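Local coordinates for 350aa long hypothetical aspartate-semialdehyde dehydrogenase (Sulfolobus tokodaii, PDB 2EP5), which probably reduces malonyl-CoA to malonate semialdehyde with NADPH, as a member of the aspartate-semialdehyde dehydrogenase family, at residues 150-155 with 242-247; 92-97 with 104-109; 273-278 with 344-349; 20-25 with 52-57. All blocks are in the same frame, centred on the assembly; numbering follows the deposited sequence.

Contact 1 (150-155 with 242-247); sequences NCTAAI and VGHMGV
Cys-151 and His-244 meet in this buried contact, with the sulfur at the edge of the imidazole. The side chain of His-244 leaves strand 244-251 toward the first turn of helix 151-160. CB of His-244 lies 3.7 Å from CD1 of Ile-155, and the two side chains cross at about a right angle. The next atom, CG, sits anti to the carbonyl carbon of its own residue (chi1 -76°), which carries the ring across to the helix start. CD2 of His-244 comes 3.2 Å from the hydroxyl oxygen OG1 of Thr-152, which approaches the ring obliquely. That OG1 is hydrogen-bonded to Glu-204. Glu-204 also accepts a hydrogen bond from ND2 of Asn-150. At the tip, NE2 of His-244 is 3.6 Å from SG of Cys-151. The sulfur stays near the ring plane, 75° off the normal. NE2 is buried and has no hydrogen-bonding partner in the model.

Cys-151 is the predicted acyl-thioester nucleophile of this enzyme family, and His-244 the predicted proton acceptor. Were His-244 an alanine, SG would probably lose its imidazole neighbour, and a gap would open beside Thr-152 and Ile-155. Asn-150 is the N-cap of helix 151-160. OD1 of Asn-150 accepts from N of Ala-153 at 2.9 Å, in the carbonyl plane and on a lone pair.

Contact 2 (92-97 with 104-109); sequences SIELEL and VVSNAS
Glu-94 and Ser-106 link the helix and the second strand of a beta-alpha-beta unit in the Rossmann-type NAD binding domain. The carboxylate of Glu-94 reaches the strand end with one oxygen. OG of Ser-106 donates a hydrogen bond to OE2 of Glu-94. The modelled length is 2.5 Å, and so short a value is doubtful at this resolution. The hydroxyl meets OE2 on the syn side, 21° out of the carboxylate plane. Beyond CG the Glu-94 chain is extended, which spans the gap between helix and strand. The methyl CB of Ala-108 stands 4.0 Å from OE2 of Glu-94.

The unit runs from strand 80-83 through helix 87-99 to strand 103-106, and the two strands are parallel neighbours in the central sheet. Nearer the start of the strand segment the contact is apolar. CB of Leu-97 packs against CG2 of Val-104 at 4.0 Å. CG1 of Val-104 lies 4.4 Å from CG of Glu-94, a looser approach to the stem of the acid.

OG of Ser-106 is anti to its backbone nitrogen (chi1 160°), beside the carbonyl carbon. There it also accepts from N of Ala-108, 3.0 Å from OG, at an N-H...O angle of 163°. This is an ST turn at the point where the strand ends. The buried carboxylate has further partners. OE1 of Glu-94 forms a salt bridge with NZ of Lys-147, and OE2 is hydrogen-bonded to Ser-83. NZ of Lys-147 also bonds OG of Ser-106 and O of Ala-108.

Contact 3 (273-278 with 344-349); sequences QQKNLP and MKELGY
Lys-275 and Glu-346 lie crosswise, and their touching surface is mostly methylene against carboxylate. OE2 of Glu-346 lies over the middle of the lysine chain. It is 3.4 Å from CD of Lys-275, and CG and CE of that lysine each stand 3.6 Å from it. The charged ends do not join. NZ of Lys-275 stays 4.3 Å from OE2 of Glu-346, too far for a salt bridge, though the opposite charges probably still attract.

The torsions explain this arrangement. The lysine bends early, at chi2 (-57°), and runs straight from there to its nitrogen. The straight part therefore passes the carboxylate instead of ending on it. In Glu-346, CG is anti to the backbone nitrogen (chi1 176°), and the chain then bends at chi2 (60°). CD of Glu-346 thus comes 3.7 Å from CG of Lys-275, near the foot of the lysine side chain.

The contact lies away from the predicted active site. It joins the end of helix 271-274 to the last turn of helix 334-347, near the C-terminus. Each helix is closed by a Schellman motif, with Asn-276 and Gly-348 taking positive phi. A CB at Gly-348 would collide with the carbonyl oxygen of Leu-347. N of Gly-348 bonds O of Lys-345 at 3.1 Å.

Leu-277 lies on the buried side. CD2 of Leu-277 is 4.2 Å from OE1 of Glu-346. The same leucine packs on Leu-339, Glu-342 and Val-343 of helix 334-347.

Contact 4 (20-25 with 52-57); sequences MVKMLA and WIEQGD
Lys-22 of helix 15-24 forms a salt bridge with Glu-54 at the surface of the Rossmann-type NAD binding domain. The helix follows the first strand of the domain, and residues 52-57 form a loop laid against it. Lys-22 gives the contact most of its area on the helix side. CG of Lys-22 is anti to its backbone nitrogen (chi1 -169°), and the chain bends only at chi3 (70°). This late bend brings NZ to the carboxylate of Glu-54. NZ of Lys-22 donates to OE1 of Glu-54 at 2.8 Å, meeting it nearly along the C-O axis. CE of Lys-22 follows at 3.3 Å from the same OE1, the lysine chain running across the glutamate. Lys-19 adds a long, weak ion pair to this oxygen, and its NZ is close to that of Lys-22, like charge to like.

With an alanine in place of Lys-22, Glu-54 would probably lose its close cationic mate and be freer to turn.

Trp-52 has the next most surface buried here. The far end of its indole, CH2 of Trp-52, lies 4.5 Å from CG1 of Val-21, a loose apolar approach at an oblique angle. Within the loop, CB of Glu-54 sits 3.3 Å above the indole plane of Trp-52, offset toward the rim of the ring.

Contacts 1 and 2 are buried, contact 3 is partly buried, and contact 4 is at the surface. Contacts 2 and 4 both belong to the NAD binding domain, whereas contact 1 brings the predicted catalytic pair together between helix 151-160 and a strand of the mixed sheet. Charge is handled differently with depth. Contact 2 buries a carboxylate among hydroxyls and a lysine from outside its segments. Contact 4 has a direct salt bridge across its segments, and in contact 3 the opposite charges stay apart. Contact 1 has no hydrogen bond between its segments. Helix 334-347 connects contacts 2 and 3, with Val-105 packing on Met-344. Contacts 2 and 4 meet where Asn-107 approaches Met-20.

Contact 1 (150-155 with 242-247)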
loop_
_atom_site.group_PDB
_atom_site.type_symbol
_atom_site.label_atom_id
_atom_site.label_comp_id
_atom_site.label_asym_id
_atom_site.label_seq_id
_atom_site.Cartn_x
_atom_site.Cartn_y
_atom_site.Cartn_z
ATOM N N ASN A 150 6.191 26.680 5.578
ATOM C CA ASN A 150 6.253 25.235 5.443
ATOM C C ASN A 150 4.810 24.779 5.183
ATOM O O ASN A 150 3.871 25.286 5.810
ATOM C CB ASN A 150 6.817 24.648 6.749
ATOM C CG ASN A 150 6.442 23.197 6.965
ATOM O OD1 ASN A 150 5.402 22.895 7.558
ATOM N ND2 ASN A 150 7.286 22.289 6.488
ATOM N N CYS A 151 4.636 23.845 4.252
ATOM C CA CYS A 151 3.302 23.360 3.893
ATOM C C CYS A 151 2.432 22.978 5.088
ATOM O O CYS A 151 1.262 23.361 5.160
ATOM C CB CYS A 151 3.410 22.184 2.906
ATOM S SG CYS A 151 4.605 20.899 3.334
ATOM N N THR A 152 3.003 22.243 6.034
ATOM C CA THR A 152 2.257 21.826 7.213
ATOM C C THR A 152 1.862 23.044 8.047
ATOM O O THR A 152 0.738 23.133 8.545
ATOM C CB THR A 152 3.092 20.877 8.085
ATOM O OG1 THR A 152 3.629 19.833 7.265
ATOM C CG2 THR A 152 2.226 20.266 9.185
ATOM N N ALA A 153 2.799 23.977 8.198
ATOM C CA ALA A 153 2.550 25.191 8.957
ATOM C C ALA A 153 1.400 25.946 8.310
ATOM O O ALA A 153 0.474 26.402 8.993
ATOM C CB ALA A 153 3.800 26.064 8.971
ATOM N N ALA A 154 1.471 26.079 6.986
ATOM C CA ALA A 154 0.443 26.774 6.225
ATOM C C ALA A 154 -0.926 26.169 6.516
ATOM O O ALA A 154 -1.885 26.884 6.803
ATOM C CB ALA A 154 0.743 26.679 4.741
ATOM N N ILE A 155 -1.008 24.845 6.450
ATOM C CA ILE A 155 -2.264 24.159 6.695
ATOM C C ILE A 155 -2.747 24.353 8.136
ATOM O O ILE A 155 -3.906 24.697 8.368
ATOM C CB ILE A 155 -2.130 22.646 6.361
ATOM C CG1 ILE A 155 -1.810 22.484 4.866
ATOM C CG2 ILE A 155 -3.427 21.903 6.710
ATOM C CD1 ILE A 155 -1.460 21.068 4.438
ATOM N N VAL A 242 -0.883 12.322 -1.106
ATOM C CA VAL A 242 -1.039 13.754 -0.933
ATOM C C VAL A 242 -1.992 14.096 0.184
ATOM O O VAL A 242 -3.023 13.444 0.351
ATOM C CB VAL A 242 -1.580 14.405 -2.226
ATOM C CG1 VAL A 242 -1.582 15.931 -2.079
ATOM C CG2 VAL A 242 -0.741 13.953 -3.422
ATOM N N GLY A 243 -1.648 15.135 0.942
ATOM C CA GLY A 243 -2.503 15.567 2.030
ATOM C C GLY A 243 -1.857 15.426 3.391
ATOM O O GLY A 243 -1.415 14.334 3.766
ATOM N N HIS A 244 -1.777 16.542 4.112
ATOM C CA HIS A 244 -1.210 16.577 5.454
ATOM C C HIS A 244 -2.340 16.727 6.461
ATOM O O HIS A 244 -3.142 17.663 6.386
ATOM C CB HIS A 244 -0.256 17.760 5.621
ATOM C CG HIS A 244 1.076 17.561 4.972
ATOM N ND1 HIS A 244 1.451 16.366 4.396
ATOM C CD2 HIS A 244 2.127 18.401 4.818
ATOM C CE1 HIS A 244 2.677 16.478 3.918
ATOM N NE2 HIS A 244 3.109 17.703 4.161
ATOM N N MET A 245 -2.404 15.796 7.401
ATOM C CA MET A 245 -3.426 15.843 8.422
ATOM C C MET A 245 -2.792 16.342 9.718
ATOM O O MET A 245 -1.602 16.123 9.969
ATOM C CB MET A 245 -4.033 14.452 8.620
ATOM C CG MET A 245 -5.082 14.391 9.722
ATOM S SD MET A 245 -6.155 12.945 9.575
ATOM C CE MET A 245 -6.897 13.260 7.978
ATOM N N GLY A 246 -3.586 17.027 10.533
ATOM C CA GLY A 246 -3.079 17.533 11.790
ATOM C C GLY A 246 -4.111 17.446 12.896
ATOM O O GLY A 246 -5.256 17.879 12.724
ATOM N N VAL A 247 -3.719 16.854 14.020
ATOM C CA VAL A 247 -4.602 16.755 15.171
ATOM C C VAL A 247 -4.145 17.870 16.098
ATOM O O VAL A 247 -3.034 17.831 16.639
ATOM C CB VAL A 247 -4.461 15.412 15.908
ATOM C CG1 VAL A 247 -5.394 15.384 17.116
ATOM C CG2 VAL A 247 -4.786 14.278 14.967
#

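Contact 2 (92-97 with 104-109)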
loop_
_atom_site.group_PDB
_atom_site.type_symbol
_atom_site.label_atom_id
_atom_site.label_comp_id
_atom_site.label_asym_id
_atom_site.label_seq_id
_atom_site.Cartn_x
_atom_site.Cartn_y
_atom_site.Cartn_z
ATOM N N SER A 92 21.433 31.161 -1.463
ATOM C CA SER A 92 22.342 31.853 -2.362
ATOM C C SER A 92 21.640 32.404 -3.598
ATOM O O SER A 92 21.724 33.594 -3.902
ATOM C CB SER A 92 23.459 30.912 -2.812
ATOM O OG SER A 92 24.195 30.431 -1.703
ATOM N N ILE A 93 20.945 31.523 -4.309
ATOM C CA ILE A 93 20.252 31.899 -5.533
ATOM C C ILE A 93 19.297 33.060 -5.330
ATOM O O ILE A 93 19.423 34.103 -5.971
ATOM C CB ILE A 93 19.492 30.689 -6.111
ATOM C CG1 ILE A 93 20.493 29.597 -6.481
ATOM C CG2 ILE A 93 18.691 31.098 -7.331
ATOM C CD1 ILE A 93 19.848 28.260 -6.823
ATOM N N GLU A 94 18.348 32.888 -4.424
ATOM C CA GLU A 94 17.374 33.931 -4.166
ATOM C C GLU A 94 17.997 35.224 -3.653
ATOM O O GLU A 94 17.511 36.311 -3.954
ATOM C CB GLU A 94 16.324 33.422 -3.181
ATOM C CG GLU A 94 15.553 32.213 -3.698
ATOM C CD GLU A 94 14.458 31.750 -2.746
ATOM O OE1 GLU A 94 14.301 32.362 -1.663
ATOM O OE2 GLU A 94 13.761 30.770 -3.085
ATOM N N LEU A 95 19.071 35.115 -2.880
ATOM C CA LEU A 95 19.717 36.307 -2.340
ATOM C C LEU A 95 20.333 37.147 -3.448
ATOM O O LEU A 95 20.173 38.372 -3.465
ATOM C CB LEU A 95 20.799 35.924 -1.325
ATOM C CG LEU A 95 21.563 37.069 -0.651
ATOM C CD1 LEU A 95 20.584 38.044 0.017
ATOM C CD2 LEU A 95 22.520 36.484 0.379
ATOM N N GLU A 96 21.032 36.486 -4.371
ATOM C CA GLU A 96 21.664 37.186 -5.482
ATOM C C GLU A 96 20.657 37.889 -6.367
ATOM O O GLU A 96 20.915 39.005 -6.834
ATOM C CB GLU A 96 22.506 36.227 -6.329
ATOM C CG GLU A 96 23.921 36.081 -5.816
ATOM C CD GLU A 96 24.574 37.435 -5.538
ATOM O OE1 GLU A 96 24.759 38.221 -6.498
ATOM O OE2 GLU A 96 24.890 37.713 -4.357
ATOM N N LEU A 97 19.515 37.240 -6.595
ATOM C CA LEU A 97 18.463 37.817 -7.425
ATOM C C LEU A 97 17.904 39.080 -6.783
ATOM O O LEU A 97 17.771 40.112 -7.444
ATOM C CB LEU A 97 17.329 36.805 -7.654
ATOM C CG LEU A 97 17.655 35.633 -8.585
ATOM C CD1 LEU A 97 16.491 34.639 -8.608
ATOM C CD2 LEU A 97 17.959 36.163 -9.983
ATOM N N VAL A 104 11.269 38.660 -5.640
ATOM C CA VAL A 104 11.179 37.212 -5.486
ATOM C C VAL A 104 10.144 36.767 -4.457
ATOM O O VAL A 104 10.112 37.285 -3.336
ATOM C CB VAL A 104 12.548 36.617 -5.058
ATOM C CG1 VAL A 104 12.453 35.104 -4.940
ATOM C CG2 VAL A 104 13.627 37.010 -6.051
ATOM N N VAL A 105 9.307 35.805 -4.851
ATOM C CA VAL A 105 8.284 35.217 -3.979
ATOM C C VAL A 105 8.633 33.728 -3.962
ATOM O O VAL A 105 8.519 33.033 -4.981
ATOM C CB VAL A 105 6.858 35.401 -4.538
ATOM C CG1 VAL A 105 5.840 34.827 -3.556
ATOM C CG2 VAL A 105 6.574 36.872 -4.777
ATOM N N SER A 106 9.059 33.242 -2.802
ATOM C CA SER A 106 9.507 31.864 -2.675
ATOM C C SER A 106 8.884 31.036 -1.560
ATOM O O SER A 106 8.558 31.564 -0.489
ATOM C CB SER A 106 11.030 31.872 -2.504
ATOM O OG SER A 106 11.493 30.664 -1.939
ATOM N N ASN A 107 8.715 29.735 -1.808
ATOM C CA ASN A 107 8.170 28.868 -0.774
ATOM C C ASN A 107 9.251 27.988 -0.151
ATOM O O ASN A 107 8.955 27.054 0.587
ATOM C CB ASN A 107 6.965 28.033 -1.283
ATOM C CG ASN A 107 7.245 27.258 -2.577
ATOM O OD1 ASN A 107 6.422 27.272 -3.500
ATOM N ND2 ASN A 107 8.376 26.567 -2.641
ATOM N N ALA A 108 10.511 28.300 -0.442
ATOM C CA ALA A 108 11.641 27.563 0.131
ATOM C C ALA A 108 11.912 28.155 1.515
ATOM O O ALA A 108 11.703 29.344 1.735
ATOM C CB ALA A 108 12.872 27.703 -0.749
ATOM N N SER A 109 12.398 27.326 2.431
ATOM C CA SER A 109 12.658 27.733 3.819
ATOM C C SER A 109 13.613 28.896 4.160
ATOM O O SER A 109 13.349 29.652 5.097
ATOM C CB SER A 109 13.078 26.502 4.620
ATOM O OG SER A 109 14.262 25.958 4.089
#

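Contact 3 (273-278 with 344-349)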
loop_
_atom_site.group_PDB
_atom_site.type_symbol
_atom_site.label_atom_id
_atom_site.label_comp_id
_atom_site.label_asym_id
_atom_site.label_seq_id
_atom_site.Cartn_x
_atom_site.Cartn_y
_atom_site.Cartn_z
ATOM N N GLN A 273 -10.755 36.430 -0.547
ATOM C CA GLN A 273 -12.133 36.069 -0.881
ATOM C C GLN A 273 -12.935 37.308 -1.278
ATOM O O GLN A 273 -13.798 37.254 -2.150
ATOM C CB GLN A 273 -12.825 35.400 0.313
ATOM C CG GLN A 273 -12.428 33.958 0.574
ATOM C CD GLN A 273 -10.987 33.803 1.029
ATOM O OE1 GLN A 273 -10.506 34.550 1.889
ATOM N NE2 GLN A 273 -10.297 32.817 0.470
ATOM N N GLN A 274 -12.641 38.423 -0.624
ATOM C CA GLN A 274 -13.340 39.668 -0.883
ATOM C C GLN A 274 -13.031 40.248 -2.257
ATOM O O GLN A 274 -13.921 40.761 -2.929
ATOM C CB GLN A 274 -12.992 40.680 0.203
ATOM C CG GLN A 274 -13.524 40.307 1.577
ATOM C CD GLN A 274 -12.840 41.080 2.691
ATOM O OE1 GLN A 274 -12.565 42.275 2.557
ATOM N NE2 GLN A 274 -12.568 40.402 3.803
ATOM N N LYS A 275 -11.774 40.165 -2.671
ATOM C CA LYS A 275 -11.378 40.693 -3.969
ATOM C C LYS A 275 -11.524 39.627 -5.045
ATOM O O LYS A 275 -11.166 39.850 -6.205
ATOM C CB LYS A 275 -9.931 41.181 -3.921
ATOM C CG LYS A 275 -9.655 42.177 -2.817
ATOM C CD LYS A 275 -10.556 43.397 -2.915
ATOM C CE LYS A 275 -10.214 44.402 -1.827
ATOM N NZ LYS A 275 -11.130 45.572 -1.828
ATOM N N ASN A 276 -12.051 38.471 -4.651
ATOM C CA ASN A 276 -12.249 37.365 -5.576
ATOM C C ASN A 276 -11.017 37.109 -6.426
ATOM O O ASN A 276 -11.090 37.127 -7.653
ATOM C CB ASN A 276 -13.431 37.651 -6.496
ATOM C CG ASN A 276 -14.716 37.808 -5.742
ATOM O OD1 ASN A 276 -14.909 38.789 -5.031
ATOM N ND2 ASN A 276 -15.607 36.834 -5.878
ATOM N N LEU A 277 -9.886 36.874 -5.772
ATOM C CA LEU A 277 -8.653 36.615 -6.494
ATOM C C LEU A 277 -8.754 35.225 -7.130
ATOM O O LEU A 277 -9.243 34.280 -6.506
ATOM C CB LEU A 277 -7.460 36.715 -5.536
ATOM C CG LEU A 277 -7.365 38.041 -4.762
ATOM C CD1 LEU A 277 -6.116 38.051 -3.905
ATOM C CD2 LEU A 277 -7.334 39.217 -5.733
ATOM N N PRO A 278 -8.292 35.091 -8.386
ATOM C CA PRO A 278 -8.320 33.837 -9.150
ATOM C C PRO A 278 -7.939 32.550 -8.432
ATOM O O PRO A 278 -8.537 31.503 -8.688
ATOM C CB PRO A 278 -7.406 34.132 -10.349
ATOM C CG PRO A 278 -6.576 35.298 -9.907
ATOM C CD PRO A 278 -7.550 36.123 -9.128
ATOM N N MET A 344 -0.466 40.705 -3.814
ATOM C CA MET A 344 0.498 41.782 -3.993
ATOM C C MET A 344 0.068 42.717 -5.120
ATOM O O MET A 344 0.180 43.936 -4.999
ATOM C CB MET A 344 1.888 41.204 -4.287
ATOM C CG MET A 344 2.562 40.533 -3.093
ATOM S SD MET A 344 4.092 39.671 -3.530
ATOM C CE MET A 344 5.274 41.014 -3.566
ATOM N N LYS A 345 -0.426 42.151 -6.218
ATOM C CA LYS A 345 -0.887 42.972 -7.331
ATOM C C LYS A 345 -2.096 43.774 -6.846
ATOM O O LYS A 345 -2.195 44.978 -7.080
ATOM C CB LYS A 345 -1.273 42.088 -8.523
ATOM C CG LYS A 345 -1.866 42.844 -9.711
ATOM C CD LYS A 345 -0.876 43.833 -10.308
ATOM C CE LYS A 345 -1.500 44.628 -11.456
ATOM N NZ LYS A 345 -0.532 45.571 -12.091
ATOM N N GLU A 346 -3.002 43.094 -6.152
ATOM C CA GLU A 346 -4.207 43.718 -5.610
ATOM C C GLU A 346 -3.895 44.882 -4.664
ATOM O O GLU A 346 -4.629 45.869 -4.620
ATOM C CB GLU A 346 -5.038 42.663 -4.872
ATOM C CG GLU A 346 -6.281 43.186 -4.158
ATOM C CD GLU A 346 -7.260 43.835 -5.107
ATOM O OE1 GLU A 346 -7.315 43.408 -6.281
ATOM O OE2 GLU A 346 -7.982 44.764 -4.680
ATOM N N LEU A 347 -2.806 44.771 -3.909
ATOM C CA LEU A 347 -2.435 45.814 -2.961
ATOM C C LEU A 347 -1.480 46.873 -3.517
ATOM O O LEU A 347 -1.148 47.841 -2.828
ATOM C CB LEU A 347 -1.841 45.179 -1.701
ATOM C CG LEU A 347 -2.809 44.260 -0.957
ATOM C CD1 LEU A 347 -2.168 43.727 0.323
ATOM C CD2 LEU A 347 -4.076 45.041 -0.634
ATOM N N GLY A 348 -1.031 46.698 -4.755
ATOM C CA GLY A 348 -0.141 47.685 -5.339
ATOM C C GLY A 348 1.352 47.473 -5.172
ATOM O O GLY A 348 2.139 48.308 -5.616
ATOM N N TYR A 349 1.765 46.393 -4.520
ATOM C CA TYR A 349 3.192 46.135 -4.390
ATOM C C TYR A 349 3.624 45.582 -5.738
ATOM O O TYR A 349 4.798 45.617 -6.092
ATOM C CB TYR A 349 3.476 45.097 -3.308
ATOM C CG TYR A 349 2.977 45.473 -1.938
ATOM C CD1 TYR A 349 1.658 45.225 -1.560
ATOM C CD2 TYR A 349 3.825 46.071 -1.012
ATOM C CE1 TYR A 349 1.198 45.560 -0.287
ATOM C CE2 TYR A 349 3.377 46.412 0.263
ATOM C CZ TYR A 349 2.067 46.154 0.621
ATOM O OH TYR A 349 1.631 46.482 1.883
#

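Contact 4 (20-25 with 52-57)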
loop_
_atom_site.group_PDB
_atom_site.type_symbol
_atom_site.label_atom_id
_atom_site.label_comp_id
_atom_site.label_asym_id
_atom_site.label_seq_id
_atom_site.Cartn_x
_atom_site.Cartn_y
_atom_site.Cartn_z
ATOM N N MET A 20 2.691 24.268 -9.927
ATOM C CA MET A 20 2.647 25.679 -10.276
ATOM C C MET A 20 2.581 25.878 -11.787
ATOM O O MET A 20 1.813 26.701 -12.278
ATOM C CB MET A 20 3.865 26.399 -9.686
ATOM C CG MET A 20 3.861 26.412 -8.170
ATOM S SD MET A 20 5.303 27.182 -7.443
ATOM C CE MET A 20 4.847 28.908 -7.526
ATOM N N VAL A 21 3.391 25.124 -12.520
ATOM C CA VAL A 21 3.385 25.224 -13.970
ATOM C C VAL A 21 1.971 24.952 -14.470
ATOM O O VAL A 21 1.469 25.662 -15.341
ATOM C CB VAL A 21 4.359 24.212 -14.609
ATOM C CG1 VAL A 21 4.073 24.068 -16.102
ATOM C CG2 VAL A 21 5.790 24.686 -14.420
ATOM N N LYS A 22 1.320 23.937 -13.905
ATOM C CA LYS A 22 -0.037 23.588 -14.324
ATOM C C LYS A 22 -1.050 24.672 -13.981
ATOM O O LYS A 22 -1.930 24.981 -14.781
ATOM C CB LYS A 22 -0.479 22.260 -13.696
ATOM C CG LYS A 22 -1.761 21.710 -14.302
ATOM C CD LYS A 22 -2.176 20.369 -13.705
ATOM C CE LYS A 22 -2.663 20.510 -12.263
ATOM N NZ LYS A 22 -3.045 19.192 -11.665
ATOM N N MET A 23 -0.921 25.254 -12.794
ATOM C CA MET A 23 -1.837 26.301 -12.352
ATOM C C MET A 23 -1.630 27.627 -13.090
ATOM O O MET A 23 -2.573 28.404 -13.256
ATOM C CB MET A 23 -1.694 26.513 -10.839
ATOM C CG MET A 23 -2.162 25.323 -9.998
ATOM S SD MET A 23 -1.890 25.543 -8.218
ATOM C CE MET A 23 -3.109 26.794 -7.831
ATOM N N LEU A 24 -0.400 27.881 -13.526
ATOM C CA LEU A 24 -0.066 29.109 -14.247
ATOM C C LEU A 24 -0.352 29.007 -15.749
ATOM O O LEU A 24 -0.602 30.009 -16.412
ATOM C CB LEU A 24 1.415 29.449 -14.050
ATOM C CG LEU A 24 1.866 29.952 -12.676
ATOM C CD1 LEU A 24 3.383 30.019 -12.632
ATOM C CD2 LEU A 24 1.257 31.319 -12.397
ATOM N N ALA A 25 -0.310 27.794 -16.283
ATOM C CA ALA A 25 -0.550 27.595 -17.701
ATOM C C ALA A 25 -1.911 28.146 -18.117
ATOM O O ALA A 25 -2.130 28.482 -19.284
ATOM C CB ALA A 25 -0.460 26.116 -18.036
ATOM N N TRP A 52 7.307 14.640 -16.189
ATOM C CA TRP A 52 5.942 14.991 -15.825
ATOM C C TRP A 52 5.338 14.005 -14.837
ATOM O O TRP A 52 5.307 12.791 -15.062
ATOM C CB TRP A 52 5.069 15.094 -17.072
ATOM C CG TRP A 52 3.823 15.891 -16.869
ATOM C CD1 TRP A 52 2.551 15.496 -17.144
ATOM C CD2 TRP A 52 3.730 17.245 -16.403
ATOM N NE1 TRP A 52 1.666 16.518 -16.886
ATOM C CE2 TRP A 52 2.364 17.603 -16.429
ATOM C CE3 TRP A 52 4.668 18.190 -15.968
ATOM C CZ2 TRP A 52 1.910 18.869 -16.033
ATOM C CZ3 TRP A 52 4.215 19.451 -15.575
ATOM C CH2 TRP A 52 2.849 19.777 -15.611
ATOM N N ILE A 53 4.843 14.558 -13.737
ATOM C CA ILE A 53 4.267 13.772 -12.666
ATOM C C ILE A 53 2.829 14.184 -12.386
ATOM O O ILE A 53 2.110 13.492 -11.675
ATOM C CB ILE A 53 5.142 13.936 -11.395
ATOM C CG1 ILE A 53 5.643 12.568 -10.953
ATOM C CG2 ILE A 53 4.393 14.708 -10.305
ATOM C CD1 ILE A 53 6.497 11.875 -11.985
ATOM N N GLU A 54 2.420 15.314 -12.953
ATOM C CA GLU A 54 1.067 15.830 -12.771
ATOM C C GLU A 54 0.044 15.100 -13.629
ATOM O O GLU A 54 0.384 14.222 -14.423
ATOM C CB GLU A 54 1.010 17.321 -13.114
ATOM C CG GLU A 54 1.531 18.254 -12.034
ATOM C CD GLU A 54 0.689 18.228 -10.771
ATOM O OE1 GLU A 54 -0.551 18.334 -10.871
ATOM O OE2 GLU A 54 1.272 18.115 -9.674
ATOM N N GLN A 55 -1.215 15.492 -13.466
ATOM C CA GLN A 55 -2.324 14.917 -14.216
ATOM C C GLN A 55 -2.303 15.376 -15.667
ATOM O O GLN A 55 -2.113 16.560 -15.952
ATOM C CB GLN A 55 -3.659 15.316 -13.565
ATOM C CG GLN A 55 -4.883 15.312 -14.498
ATOM C CD GLN A 55 -5.081 16.633 -15.254
ATOM O OE1 GLN A 55 -5.306 17.686 -14.646
ATOM N NE2 GLN A 55 -5.004 16.577 -16.582
ATOM N N GLY A 56 -2.495 14.425 -16.577
ATOM C CA GLY A 56 -2.524 14.735 -17.993
ATOM C C GLY A 56 -1.186 15.036 -18.636
ATOM O O GLY A 56 -0.135 14.621 -18.149
ATOM N N ASP A 57 -1.241 15.770 -19.743
ATOM C CA ASP A 57 -0.052 16.139 -20.498
ATOM C C ASP A 57 0.481 17.492 -20.045
ATOM O O ASP A 57 -0.219 18.252 -19.383
ATOM C CB ASP A 57 -0.387 16.213 -21.993
ATOM C CG ASP A 57 -1.052 14.950 -22.511
ATOM O OD1 ASP A 57 -2.126 14.578 -21.990
ATOM O OD2 ASP A 57 -0.505 14.330 -23.446
#